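Local coordinates for Alr4995 protein (Nostoc sp., PDB 6LRH), which acts as a bifunctional arginine dihydrolase and ornithine cyclodeaminase, with arginine bound in its hydrolase part, and probably turns arginine by way of ornithine into proline, at residues H14-Y19 and H30-D35; L304-D309 and V548-G553; D189-R194 and S339-E344. The protein carries 1 engineered substitution. One frame throughout, in Å; residues are numbered along the deposited sequence.

Contact 1 (H14-Y19 and H30-D35)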
loop_
_atom_site.group_PDB
_atom_site.type_symbol
_atom_site.label_atom_id
_atom_site.label_comp_id
_atom_site.label_asym_id
_atom_site.label_seq_id
_atom_site.Cartn_x
_atom_site.Cartn_y
_atom_site.Cartn_z
ATOM N N HIS A 14 -17.064 -9.946 53.033
ATOM C CA HIS A 14 -16.993 -8.583 52.536
ATOM C C HIS A 14 -16.439 -8.586 51.139
ATOM O O HIS A 14 -15.711 -7.689 50.745
ATOM C CB HIS A 14 -16.143 -7.713 53.459
ATOM C CG HIS A 14 -16.678 -7.634 54.849
ATOM N ND1 HIS A 14 -16.190 -8.405 55.878
ATOM C CD2 HIS A 14 -17.704 -6.923 55.365
ATOM C CE1 HIS A 14 -16.876 -8.155 56.976
ATOM N NE2 HIS A 14 -17.803 -7.261 56.691
ATOM N N TYR A 15 -16.798 -9.614 50.386
ATOM C CA TYR A 15 -16.261 -9.779 49.059
ATOM C C TYR A 15 -17.148 -9.104 48.041
ATOM O O TYR A 15 -18.356 -9.068 48.187
ATOM C CB TYR A 15 -16.088 -11.258 48.724
ATOM C CG TYR A 15 -15.597 -11.488 47.333
ATOM C CD1 TYR A 15 -14.272 -11.295 47.009
ATOM C CD2 TYR A 15 -16.463 -11.871 46.335
ATOM C CE1 TYR A 15 -13.819 -11.489 45.726
ATOM C CE2 TYR A 15 -16.029 -12.064 45.059
ATOM C CZ TYR A 15 -14.704 -11.872 44.758
ATOM O OH TYR A 15 -14.269 -12.072 43.479
ATOM N N ASP A 16 -16.508 -8.571 47.015
ATOM C CA ASP A 16 -17.150 -7.879 45.925
ATOM C C ASP A 16 -16.042 -7.456 44.969
ATOM O O ASP A 16 -14.878 -7.646 45.251
ATOM C CB ASP A 16 -17.933 -6.679 46.432
ATOM C CG ASP A 16 -19.022 -6.258 45.489
ATOM O OD1 ASP A 16 -19.542 -7.123 44.748
ATOM O OD2 ASP A 16 -19.359 -5.054 45.496
ATOM N N VAL A 17 -16.395 -6.903 43.826
ATOM C CA VAL A 17 -15.395 -6.328 42.958
ATOM C C VAL A 17 -15.620 -4.838 43.015
ATOM O O VAL A 17 -16.615 -4.357 42.500
ATOM C CB VAL A 17 -15.496 -6.852 41.504
ATOM C CG1 VAL A 17 -14.495 -6.148 40.619
ATOM C CG2 VAL A 17 -15.291 -8.365 41.441
ATOM N N ASP A 18 -14.713 -4.115 43.665
ATOM C CA ASP A 18 -14.898 -2.690 43.932
ATOM C C ASP A 18 -13.953 -1.798 43.150
ATOM O O ASP A 18 -14.092 -0.591 43.159
ATOM C CB ASP A 18 -14.712 -2.397 45.417
ATOM C CG ASP A 18 -15.706 -3.120 46.289
ATOM O OD1 ASP A 18 -16.809 -3.439 45.806
ATOM O OD2 ASP A 18 -15.385 -3.355 47.470
ATOM N N TYR A 19 -12.970 -2.394 42.497
ATOM C CA TYR A 19 -12.013 -1.644 41.707
ATOM C C TYR A 19 -11.482 -2.481 40.548
ATOM O O TYR A 19 -11.893 -3.617 40.353
ATOM C CB TYR A 19 -10.869 -1.167 42.583
ATOM C CG TYR A 19 -10.362 -2.208 43.545
ATOM C CD1 TYR A 19 -9.395 -3.120 43.162
ATOM C CD2 TYR A 19 -10.843 -2.274 44.837
ATOM C CE1 TYR A 19 -8.925 -4.060 44.036
ATOM C CE2 TYR A 19 -10.380 -3.216 45.716
ATOM C CZ TYR A 19 -9.421 -4.108 45.315
ATOM O OH TYR A 19 -8.962 -5.056 46.191
ATOM N N HIS A 30 -18.832 -4.457 40.850
ATOM C CA HIS A 30 -20.131 -4.654 41.467
ATOM C C HIS A 30 -21.018 -5.634 40.705
ATOM O O HIS A 30 -22.229 -5.525 40.733
ATOM C CB HIS A 30 -20.843 -3.311 41.615
ATOM C CG HIS A 30 -20.250 -2.430 42.664
ATOM N ND1 HIS A 30 -20.111 -2.830 43.977
ATOM C CD2 HIS A 30 -19.754 -1.173 42.600
ATOM C CE1 HIS A 30 -19.554 -1.855 44.674
ATOM N NE2 HIS A 30 -19.328 -0.839 43.863
ATOM N N LYS A 31 -20.416 -6.598 40.036
ATOM C CA LYS A 31 -21.193 -7.593 39.318
ATOM C C LYS A 31 -21.039 -8.945 39.990
ATOM O O LYS A 31 -21.516 -9.961 39.499
ATOM C CB LYS A 31 -20.780 -7.648 37.848
ATOM C CG LYS A 31 -21.195 -6.407 37.085
ATOM C CD LYS A 31 -21.232 -6.622 35.589
ATOM C CE LYS A 31 -22.331 -5.780 34.956
ATOM N NZ LYS A 31 -22.199 -5.640 33.479
ATOM N N SER A 32 -20.378 -8.926 41.139
ATOM C CA SER A 32 -20.235 -10.093 41.981
ATOM C C SER A 32 -21.494 -10.403 42.777
ATOM O O SER A 32 -22.078 -9.523 43.397
ATOM C CB SER A 32 -19.085 -9.900 42.948
ATOM O OG SER A 32 -19.335 -10.632 44.135
ATOM N N SER A 33 -21.896 -11.668 42.770
ATOM C CA SER A 33 -23.031 -12.113 43.561
ATOM C C SER A 33 -22.516 -12.755 44.854
ATOM O O SER A 33 -21.917 -13.824 44.827
ATOM C CB SER A 33 -23.885 -13.083 42.758
ATOM O OG SER A 33 -24.947 -13.564 43.541
ATOM N N ARG A 34 -22.724 -12.091 45.985
ATOM C CA ARG A 34 -22.066 -12.508 47.220
ATOM C C ARG A 34 -22.650 -13.801 47.755
ATOM O O ARG A 34 -21.993 -14.511 48.497
ATOM C CB ARG A 34 -22.150 -11.418 48.292
ATOM C CG ARG A 34 -21.202 -11.644 49.462
ATOM C CD ARG A 34 -21.461 -10.705 50.622
ATOM N NE ARG A 34 -20.720 -9.458 50.468
ATOM C CZ ARG A 34 -20.989 -8.340 51.133
ATOM N NH1 ARG A 34 -21.989 -8.299 52.004
ATOM N NH2 ARG A 34 -20.260 -7.255 50.919
ATOM N N ASP A 35 -23.876 -14.115 47.370
ATOM C CA ASP A 35 -24.495 -15.372 47.777
ATOM C C ASP A 35 -23.873 -16.547 47.047
ATOM O O ASP A 35 -23.567 -17.572 47.631
ATOM C CB ASP A 35 -25.988 -15.323 47.502
ATOM C CG ASP A 35 -26.730 -16.453 48.142
ATOM O OD1 ASP A 35 -27.204 -16.262 49.275
ATOM O OD2 ASP A 35 -26.844 -17.526 47.513
#

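Contact 2 (L304-D309 and V548-G553)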
loop_
_atom_site.group_PDB
_atom_site.type_symbol
_atom_site.label_atom_id
_atom_site.label_comp_id
_atom_site.label_asym_id
_atom_site.label_seq_id
_atom_site.Cartn_x
_atom_site.Cartn_y
_atom_site.Cartn_z
ATOM N N LEU A 304 15.697 2.766 29.862
ATOM C CA LEU A 304 14.944 2.015 30.853
ATOM C C LEU A 304 13.939 1.126 30.175
ATOM O O LEU A 304 13.715 0.008 30.603
ATOM C CB LEU A 304 14.236 2.931 31.848
ATOM C CG LEU A 304 15.142 3.780 32.739
ATOM C CD1 LEU A 304 14.329 4.613 33.700
ATOM C CD2 LEU A 304 16.157 2.931 33.460
ATOM N N ASP A 305 13.333 1.616 29.111
ATOM C CA ASP A 305 12.427 0.788 28.334
ATOM C C ASP A 305 13.115 -0.449 27.783
ATOM O O ASP A 305 12.541 -1.515 27.776
ATOM C CB ASP A 305 11.819 1.593 27.188
ATOM C CG ASP A 305 10.598 2.378 27.607
ATOM O OD1 ASP A 305 10.470 2.699 28.804
ATOM O OD2 ASP A 305 9.760 2.674 26.733
ATOM N N MET A 306 14.348 -0.301 27.320
ATOM C CA MET A 306 15.086 -1.411 26.729
ATOM C C MET A 306 15.455 -2.468 27.742
ATOM O O MET A 306 15.532 -3.644 27.415
ATOM C CB MET A 306 16.352 -0.910 26.051
ATOM C CG MET A 306 16.155 -0.518 24.608
ATOM S SD MET A 306 17.585 0.312 23.904
ATOM C CE MET A 306 18.794 0.054 25.194
ATOM N N ILE A 307 15.703 -2.044 28.970
ATOM C CA ILE A 307 15.984 -2.960 30.058
ATOM C C ILE A 307 14.789 -3.830 30.400
ATOM O O ILE A 307 14.924 -5.042 30.498
ATOM C CB ILE A 307 16.420 -2.210 31.314
ATOM C CG1 ILE A 307 17.649 -1.345 31.002
ATOM C CG2 ILE A 307 16.692 -3.189 32.431
ATOM C CD1 ILE A 307 18.253 -0.711 32.156
ATOM N N VAL A 308 13.624 -3.220 30.574
ATOM C CA VAL A 308 12.433 -3.971 30.937
ATOM C C VAL A 308 12.024 -4.915 29.813
ATOM O O VAL A 308 11.687 -6.085 30.038
ATOM C CB VAL A 308 11.251 -3.056 31.258
ATOM C CG1 VAL A 308 10.029 -3.876 31.520
ATOM C CG2 VAL A 308 11.556 -2.176 32.447
ATOM N N ASP A 309 12.082 -4.390 28.599
ATOM C CA ASP A 309 11.658 -5.096 27.418
ATOM C C ASP A 309 12.485 -6.344 27.182
ATOM O O ASP A 309 11.986 -7.361 26.700
ATOM C CB ASP A 309 11.756 -4.170 26.224
ATOM C CG ASP A 309 10.679 -4.426 25.219
ATOM O OD1 ASP A 309 9.510 -4.143 25.549
ATOM O OD2 ASP A 309 10.993 -4.909 24.106
ATOM N N VAL A 548 6.270 -8.420 19.593
ATOM C CA VAL A 548 6.914 -7.115 19.686
ATOM C C VAL A 548 8.308 -7.113 20.301
ATOM O O VAL A 548 8.729 -8.081 20.927
ATOM C CB VAL A 548 6.047 -6.153 20.519
ATOM C CG1 VAL A 548 4.744 -5.829 19.793
ATOM C CG2 VAL A 548 5.773 -6.757 21.897
ATOM N N ALA A 549 9.009 -6.000 20.106
ATOM C CA ALA A 549 10.241 -5.692 20.826
ATOM C C ALA A 549 10.496 -4.196 20.733
ATOM O O ALA A 549 10.251 -3.598 19.690
ATOM C CB ALA A 549 11.415 -6.472 20.265
ATOM N N VAL A 550 10.975 -3.595 21.821
ATOM C CA VAL A 550 11.348 -2.177 21.828
ATOM C C VAL A 550 12.431 -1.931 20.778
ATOM O O VAL A 550 12.457 -0.878 20.131
ATOM C CB VAL A 550 11.837 -1.710 23.240
ATOM C CG1 VAL A 550 12.882 -0.611 23.139
ATOM C CG2 VAL A 550 10.665 -1.242 24.098
ATOM N N ARG A 551 13.299 -2.922 20.584
ATOM C CA ARG A 551 14.348 -2.831 19.572
ATOM C C ARG A 551 14.622 -4.185 18.890
ATOM O O ARG A 551 14.237 -4.390 17.734
ATOM C CB ARG A 551 15.625 -2.254 20.202
ATOM C CG ARG A 551 16.929 -2.520 19.461
ATOM C CD ARG A 551 16.993 -1.849 18.092
ATOM N NE ARG A 551 18.362 -1.534 17.660
ATOM C CZ ARG A 551 19.394 -2.381 17.616
ATOM N NH1 ARG A 551 19.260 -3.659 17.946
ATOM N NH2 ARG A 551 20.578 -1.948 17.207
ATOM N N GLY A 552 15.258 -5.107 19.608
ATOM C CA GLY A 552 15.671 -6.374 19.023
ATOM C C GLY A 552 17.141 -6.356 18.641
ATOM O O GLY A 552 17.613 -5.403 18.036
ATOM N N GLY A 553 17.870 -7.413 18.978
ATOM C CA GLY A 553 19.310 -7.414 18.800
ATOM C C GLY A 553 19.826 -8.478 17.858
ATOM O O GLY A 553 19.116 -9.419 17.524
#

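Contact 3 (D189-R194 and S339-E344)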
loop_
_atom_site.group_PDB
_atom_site.type_symbol
_atom_site.label_atom_id
_atom_site.label_comp_id
_atom_site.label_asym_id
_atom_site.label_seq_id
_atom_site.Cartn_x
_atom_site.Cartn_y
_atom_site.Cartn_z
ATOM N N ASP A 189 8.071 -15.614 28.414
ATOM C CA ASP A 189 8.884 -15.311 27.242
ATOM C C ASP A 189 9.759 -16.500 26.915
ATOM O O ASP A 189 9.676 -17.528 27.568
ATOM C CB ASP A 189 9.732 -14.061 27.445
ATOM C CG ASP A 189 10.656 -14.158 28.638
ATOM O OD1 ASP A 189 10.792 -15.252 29.207
ATOM O OD2 ASP A 189 11.271 -13.136 29.002
ATOM N N SER A 190 10.602 -16.358 25.907
ATOM C CA SER A 190 11.343 -17.498 25.383
ATOM C C SER A 190 12.436 -17.958 26.320
ATOM O O SER A 190 12.692 -19.141 26.430
ATOM C CB SER A 190 11.942 -17.163 24.023
ATOM O OG SER A 190 10.942 -17.188 23.028
ATOM N N TYR A 191 13.085 -17.026 26.997
ATOM C CA TYR A 191 14.107 -17.407 27.956
ATOM C C TYR A 191 13.504 -18.187 29.135
ATOM O O TYR A 191 14.071 -19.174 29.575
ATOM C CB TYR A 191 14.862 -16.168 28.447
ATOM C CG TYR A 191 15.522 -16.344 29.794
ATOM C CD1 TYR A 191 16.844 -16.763 29.894
ATOM C CD2 TYR A 191 14.819 -16.083 30.974
ATOM C CE1 TYR A 191 17.446 -16.922 31.129
ATOM C CE2 TYR A 191 15.398 -16.249 32.201
ATOM C CZ TYR A 191 16.713 -16.663 32.278
ATOM O OH TYR A 191 17.279 -16.824 33.526
ATOM N N SER A 192 12.364 -17.732 29.645
ATOM C CA SER A 192 11.699 -18.392 30.766
ATOM C C SER A 192 11.231 -19.800 30.405
ATOM O O SER A 192 11.340 -20.717 31.208
ATOM C CB SER A 192 10.508 -17.567 31.259
ATOM O OG SER A 192 10.908 -16.377 31.902
ATOM N N ASN A 193 10.703 -19.955 29.198
ATOM C CA ASN A 193 10.336 -21.253 28.662
ATOM C C ASN A 193 11.531 -22.172 28.462
ATOM O O ASN A 193 11.451 -23.358 28.713
ATOM C CB ASN A 193 9.595 -21.076 27.346
ATOM C CG ASN A 193 8.094 -21.053 27.525
ATOM O OD1 ASN A 193 7.443 -20.058 27.257
ATOM N ND2 ASN A 193 7.542 -22.158 27.988
ATOM N N ARG A 194 12.645 -21.617 28.012
ATOM C CA ARG A 194 13.858 -22.385 27.862
ATOM C C ARG A 194 14.241 -22.957 29.212
ATOM O O ARG A 194 14.640 -24.103 29.311
ATOM C CB ARG A 194 14.982 -21.515 27.303
ATOM C CG ARG A 194 15.519 -21.949 25.944
ATOM C CD ARG A 194 15.785 -20.766 24.984
ATOM N NE ARG A 194 16.806 -19.837 25.464
ATOM C CZ ARG A 194 16.785 -18.520 25.260
ATOM N NH1 ARG A 194 15.795 -17.959 24.577
ATOM N NH2 ARG A 194 17.761 -17.759 25.744
ATOM N N SER A 339 19.403 -13.519 34.737
ATOM C CA SER A 339 20.542 -14.383 34.465
ATOM C C SER A 339 21.648 -13.615 33.782
ATOM O O SER A 339 21.459 -12.486 33.359
ATOM C CB SER A 339 20.132 -15.553 33.591
ATOM O OG SER A 339 19.806 -15.106 32.299
ATOM N N HIS A 340 22.804 -14.240 33.662
ATOM C CA HIS A 340 23.919 -13.618 32.989
ATOM C C HIS A 340 23.627 -13.433 31.506
ATOM O O HIS A 340 23.927 -12.396 30.933
ATOM C CB HIS A 340 25.182 -14.450 33.186
ATOM C CG HIS A 340 26.428 -13.767 32.721
ATOM N ND1 HIS A 340 26.861 -12.574 33.249
ATOM C CD2 HIS A 340 27.333 -14.111 31.776
ATOM C CE1 HIS A 340 27.980 -12.213 32.653
ATOM N NE2 HIS A 340 28.287 -13.129 31.754
ATOM N N GLU A 341 23.038 -14.446 30.891
ATOM C CA GLU A 341 22.689 -14.385 29.485
ATOM C C GLU A 341 21.830 -13.169 29.177
ATOM O O GLU A 341 22.008 -12.525 28.149
ATOM C CB GLU A 341 21.969 -15.659 29.071
ATOM C CG GLU A 341 21.547 -15.726 27.626
ATOM C CD GLU A 341 20.785 -17.006 27.314
ATOM O OE1 GLU A 341 20.792 -17.918 28.171
ATOM O OE2 GLU A 341 20.172 -17.096 26.223
ATOM N N VAL A 342 20.908 -12.853 30.076
ATOM C CA VAL A 342 20.016 -11.725 29.885
ATOM C C VAL A 342 20.757 -10.444 30.231
ATOM O O VAL A 342 20.494 -9.385 29.686
ATOM C CB VAL A 342 18.734 -11.860 30.745
ATOM C CG1 VAL A 342 17.838 -10.661 30.566
ATOM C CG2 VAL A 342 17.992 -13.090 30.378
ATOM N N MET A 343 21.708 -10.541 31.138
ATOM C CA MET A 343 22.450 -9.362 31.506
ATOM C C MET A 343 23.295 -8.938 30.323
ATOM O O MET A 343 23.452 -7.766 30.064
ATOM C CB MET A 343 23.306 -9.615 32.751
ATOM C CG MET A 343 24.143 -8.429 33.218
ATOM S SD MET A 343 23.247 -6.948 33.698
ATOM C CE MET A 343 22.598 -7.377 35.289
ATOM N N GLU A 344 23.820 -9.896 29.585
ATOM C CA GLU A 344 24.671 -9.556 28.471
ATOM C C GLU A 344 23.910 -8.893 27.332
ATOM O O GLU A 344 24.425 -7.989 26.688
ATOM C CB GLU A 344 25.401 -10.792 27.982
ATOM C CG GLU A 344 26.638 -11.050 28.781
ATOM C CD GLU A 344 27.299 -12.374 28.482
ATOM O OE1 GLU A 344 26.782 -13.155 27.654
ATOM O OE2 GLU A 344 28.359 -12.626 29.089
#

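Contact 1 (H14-Y19 and H30-D35)
His30 reaches back to the loop 14-19 with both its backbone and its ring, and Asp16, Val17 and Asp18 receive it. Its ND1 donates to Asp16 OD2 at 2.8 Å, on the syn side of the carboxylate; the bond is bent, at 130°, and the oxygen lies somewhat out of the imidazole plane. The side chains cross almost perpendicularly. In His30 the ring turns away from the carbonyl carbon and lies beside the backbone N (chi1 -72°), which places one face over Val17 O. That same carbonyl accepts the backbone bond from His30 N, 2.8 Å long. Asp18 OD1 comes within 3.4 Å of His30 CE1, obliquely to the ring. Two acids thus gather around one imidazole, a setting that would probably favour a positively charged His30.

The other oxygen of Asp16 rests against the CB of Ser32. Asp16 CG is swung opposite the backbone N (chi1 -157°), carrying OD1 to 3.3 Å from Ser32 CB, while Ser32 OG lies 3.7 Å from Tyr15 CE2. Tyr15 runs on past the serine, and its hydroxyl is held by the carbonyl of Glu254. Arg34, its chain folded at the third torsion, returns NE to Tyr15 O in a straight but weak bond of 3.3 Å; the oxygen lies in the guanidinium plane, and His14 CA sits over one face of that group.

The contact belongs to the hydrolase part of the GME type. The loop that follows strand 6-9 is clasped here by the residues leading into helix 34-48, with Ser33 at its N-cap position, while Phe255 of helix 253-256 meets the Tyr15 ring and Ala258 in the following loop touches the Tyr15 side chain.

Contact 2 (L304-D309 and V548-G553)
Val550 N gives its hydrogen to Asp309 OD2 over 2.6 Å, almost straight at 170°, and this is the one polar bond between 304-309 and 548-553. The donor stands well above the plane of the carboxylate, 51° out of it. Asp309 closes helix 299-309, and Val550 lies in the loop between strand 542-543 and helix 555-567, so the last turn of a helix in the LOR/SDH-type region is tied to a loop of the Rossmann-fold region.

The carboxylate also serves as a wall for the valine. Val550 CG2 packs against Asp309 CG at 3.4 Å and touches OD1 as well, while Val550 CB faces OD2, so one side chain both accepts from the backbone of Val550 and covers its branch. Asp309 OD1 is itself held by a hydrogen bond from a residue adjoining one of the two segments. Ala549 brings CA to 3.5 Å from Asp309 OD2. With an alanine at this position the carboxylate is gone, and Val550 N would probably lose its acceptor while a gap opened beside CG2.

The main chain at this helix end is held too: the carbonyl of Asp309 accepts from the guanidinium groups of Arg160 and Arg546, whose positive charge would probably offset the partial negative charge of the helix C-terminus. One turn back, Asp305 touches Val550 CG2 with its O and CB. The helix turns other residues outward from this seam: Met306 and Ile307 pack on helix 340-352, Leu304 and Val308 on Phe314, and Asp305 meets Asp296 of the third subunit.

Met306 supplies the apolar half of the seam. Its side chain crosses that of Val550 at about a right angle, and the closest atoms of the pair are Met306 CG and Val550 CG1, 3.6 Å apart.

Contact 3 (D189-R194 and S339-E344)
The first turns of two nearly antiparallel helices, 190-199 and 340-352, face each other here, with Tyr191 and Arg194 on one side and Ser339, Glu341 and Val342 on the other. The axes of 190-194 and 340-344 come within 12.1 Å, at 162°, a spacing that Tyr191 spans from one side and Arg194 with Glu341 span together. Val342 CG2 points onto the Tyr191 ring in a CH-pi contact, 4.0 Å from the centroid and close to the ring normal. Beyond it Tyr191 OH lies 3.1 Å from Ser339 CB and 3.3 Å from Ser339 OG. With CG opposite the backbone N (chi1 157°), the tyrosine ring extends toward the other helix.

Both helices start from an N-cap of their own. Ser339 OG accepts a weak bond from Val342 N, so the serine beside the phenol also caps the start of its helix; Asp189 OD1 takes Ser192 N and Ser192 OG from opposite faces of its plane.

Arg194, bent at its second and third torsions, passes over Tyr191 CA and brings NH2 to Glu341 OE2 at 2.5 Å. This salt bridge meets the guanidinium at its edge, the two flat groups tilted 34° apart, with Glu341 stretched out fully to reach it.

Contacts 2 and 3 are neighbours: their centres lie 13 Å apart and their nearest atoms about 6 Å, without touching. Helix 340-352 connects them, since its start meets helix 190-199 in contact 3 and its later residues Leu349 and Leu350 pack on Met306 of contact 2. Arg160 is a second link, bonded to the carbonyl of Asp309 and, through its backbone N, to Ser192. Their segments alternate along the chain, and between them the two contacts join the hydrolase, LOR/SDH-type and Rossmann regions. Contact 1 stands apart, its centre 38 Å from contact 2 and 39 Å from contact 3; it lies near the bound arginine, the Tyr15 side chain about 7 Å away.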